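Local atomic coordinates of dienelactone hydrolase (Anabaena variabilis, PDB entry 2O2G), a protein that probably acts as a hydrolase of the dienelactone hydrolase family, within the alpha/beta-hydrolase superfamily, its natural substrate not established. Residues A[139-145]-A[161-166]. Residues are numbered along the deposited sequence; the frame is centred on the assembly and turned at random.
Sequences VQAVVSR and APTLLI. With SO4 (sulfate ion), chain B.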
loop_
_atom_site.group_PDB
_atom_site.type_symbol
_atom_site.label_atom_id
_atom_site.label_comp_id
_atom_site.label_asym_id
_atom_site.label_seq_id
_atom_site.Cartn_x
_atom_site.Cartn_y
_atom_site.Cartn_z
ATOM N N VAL A 139 -11.131 -4.238 -3.947
ATOM C CA VAL A 139 -9.676 -4.337 -3.882
ATOM C C VAL A 139 -9.276 -5.683 -4.453
ATOM O O VAL A 139 -9.708 -6.722 -3.952
ATOM C CB VAL A 139 -9.155 -4.198 -2.452
ATOM C CG1 VAL A 139 -7.607 -4.213 -2.464
ATOM C CG2 VAL A 139 -9.726 -2.927 -1.798
ATOM N N GLN A 140 -8.489 -5.629 -5.518
ATOM C CA GLN A 140 -8.093 -6.802 -6.309
ATOM C C GLN A 140 -6.704 -7.369 -6.065
ATOM O O GLN A 140 -6.364 -8.435 -6.626
ATOM C CB GLN A 140 -8.236 -6.506 -7.807
ATOM C CG GLN A 140 -9.676 -6.206 -8.241
ATOM C CD GLN A 140 -9.952 -6.364 -9.739
ATOM O OE1 GLN A 140 -11.066 -6.081 -10.176
ATOM N NE2 GLN A 140 -8.958 -6.839 -10.533
ATOM N N ALA A 141 -5.908 -6.696 -5.237
ATOM C CA ALA A 141 -4.559 -7.159 -4.913
ATOM C C ALA A 141 -3.949 -6.336 -3.801
ATOM O O ALA A 141 -4.255 -5.157 -3.627
ATOM C CB ALA A 141 -3.623 -7.133 -6.168
ATOM N N VAL A 142 -3.085 -6.976 -3.023
ATOM C CA VAL A 142 -2.380 -6.301 -1.944
ATOM C C VAL A 142 -0.936 -6.807 -1.905
ATOM O O VAL A 142 -0.695 -7.985 -2.066
ATOM C CB VAL A 142 -3.027 -6.553 -0.545
ATOM C CG1 VAL A 142 -2.157 -5.941 0.596
ATOM C CG2 VAL A 142 -4.449 -6.011 -0.483
ATOM N N VAL A 143 -0.001 -5.889 -1.716
ATOM C CA VAL A 143 1.410 -6.217 -1.514
ATOM C C VAL A 143 1.780 -5.530 -0.184
ATOM O O VAL A 143 1.494 -4.345 0.011
ATOM C CB VAL A 143 2.312 -5.697 -2.633
ATOM C CG1 VAL A 143 3.794 -5.948 -2.300
ATOM C CG2 VAL A 143 1.961 -6.324 -3.941
ATOM N N SER A 144 2.388 -6.284 0.725
ATOM C CA SER A 144 2.825 -5.766 2.008
ATOM C C SER A 144 4.345 -5.811 2.038
ATOM O O SER A 144 4.916 -6.889 1.869
ATOM C CB SER A 144 2.233 -6.570 3.155
ATOM O OG SER A 144 2.935 -6.224 4.330
ATOM N N ARG A 145 4.985 -4.638 2.155
ATOM C CA ARG A 145 6.462 -4.548 2.183
ATOM C C ARG A 145 6.959 -4.423 3.611
ATOM O O ARG A 145 6.817 -3.369 4.248
ATOM C CB ARG A 145 6.959 -3.366 1.357
ATOM C CG ARG A 145 8.489 -3.269 1.217
ATOM C CD ARG A 145 8.920 -1.832 1.175
ATOM N NE ARG A 145 8.838 -1.249 2.525
ATOM C CZ ARG A 145 8.931 0.039 2.798
ATOM N NH1 ARG A 145 8.993 0.941 1.829
ATOM N NH2 ARG A 145 8.867 0.433 4.053
ATOM N N ALA A 161 -8.535 -10.248 -1.510
ATOM C CA ALA A 161 -7.575 -9.755 -2.492
ATOM C C ALA A 161 -6.300 -10.585 -2.472
ATOM O O ALA A 161 -5.710 -10.774 -1.392
ATOM C CB ALA A 161 -7.234 -8.311 -2.189
ATOM N N PRO A 162 -5.892 -11.150 -3.638
ATOM C CA PRO A 162 -4.597 -11.878 -3.676
ATOM C C PRO A 162 -3.458 -11.026 -3.087
ATOM O O PRO A 162 -3.165 -9.914 -3.566
ATOM C CB PRO A 162 -4.413 -12.188 -5.164
ATOM C CG PRO A 162 -5.862 -12.330 -5.658
ATOM C CD PRO A 162 -6.608 -11.238 -4.930
ATOM N N THR A 163 -2.783 -11.606 -2.101
ATOM C CA THR A 163 -1.815 -10.914 -1.252
ATOM C C THR A 163 -0.385 -11.483 -1.312
ATOM O O THR A 163 -0.152 -12.666 -1.127
ATOM C CB THR A 163 -2.306 -11.006 0.223
ATOM O OG1 THR A 163 -3.573 -10.346 0.339
ATOM C CG2 THR A 163 -1.312 -10.432 1.196
ATOM N N LEU A 164 0.558 -10.576 -1.530
ATOM C CA LEU A 164 1.952 -10.876 -1.587
ATOM C C LEU A 164 2.636 -10.183 -0.417
ATOM O O LEU A 164 2.661 -8.940 -0.315
ATOM C CB LEU A 164 2.537 -10.335 -2.895
ATOM C CG LEU A 164 4.042 -10.372 -3.055
ATOM C CD1 LEU A 164 4.581 -11.786 -2.931
ATOM C CD2 LEU A 164 4.383 -9.737 -4.418
ATOM N N LEU A 165 3.198 -10.984 0.459
ATOM C CA LEU A 165 3.961 -10.497 1.594
ATOM C C LEU A 165 5.474 -10.518 1.212
ATOM O O LEU A 165 6.011 -11.535 0.773
ATOM C CB LEU A 165 3.661 -11.379 2.804
ATOM C CG LEU A 165 2.205 -11.511 3.272
ATOM C CD1 LEU A 165 2.106 -12.392 4.503
ATOM C CD2 LEU A 165 1.587 -10.176 3.592
ATOM N N ILE A 166 6.140 -9.382 1.327
ATOM C CA ILE A 166 7.542 -9.294 0.999
ATOM C C ILE A 166 8.280 -8.914 2.244
ATOM O O ILE A 166 7.926 -7.902 2.883
ATOM C CB ILE A 166 7.848 -8.193 -0.086
ATOM C CG1 ILE A 166 7.097 -8.431 -1.400
ATOM C CG2 ILE A 166 9.359 -8.179 -0.405
ATOM C CD1 ILE A 166 7.148 -7.214 -2.404
HETATM S S SO4 B . 7.925 4.181 4.075
HETATM O O1 SO4 B . 6.545 4.473 3.730
HETATM O O2 SO4 B . 8.508 5.430 4.472
HETATM O O3 SO4 B . 8.587 3.770 2.852
HETATM O O4 SO4 B . 8.043 3.153 5.103
#
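Val-142 to Arg-145 pair with Thr-163 to Ile-166 as neighbouring parallel strands within the central sheet of an alpha/beta-hydrolase fold. Four backbone hydrogen bonds run between them: Val-142 N gives to Pro-162 O, Leu-164 N to Val-142 O, Ser-144 N to Leu-164 O, and Ile-166 N to Ser-144 O at 2.8 Å. Before the ladder begins, the methyl of Ala-161 points at the first strand, its CB 3.4 Å from Val-139 O and 4.0 Å from Val-142 CG2. Thr-163 OG1 turns back to donate to Ala-161 O (2.8 Å), tying down the entry to its strand. On one face Val-143 lies alongside Leu-164; its CG1, anti to the backbone N (chi1 174°), meets Ile-166 CD1 at 3.6 Å. On the other face the Leu-165 CD2 branch packs on Ser-144 CB at 3.7 Å. From the strand end Arg-145 offers its guanidinium edge to a sulfate, probably from the crystallisation liquor, which Gly-43, Ser-46, Ser-50 and Arg-52 also hold; NH1 bonds O3 and NH2 bonds O4, both 3.0 Å. NH2 also bonds Ser-122, the presumed nucleophile of a Ser-His-Asp triad. A leucine in place of Arg-145 would probably leave the sulfate without this two-pronged grip and Ser-122 without that partner. Strand 115-121 flanks 139-145 and strand 189-194 flanks 163-168, while helix 206-221 covers Val-143 and Leu-164 through Phe-218 and Trp-217.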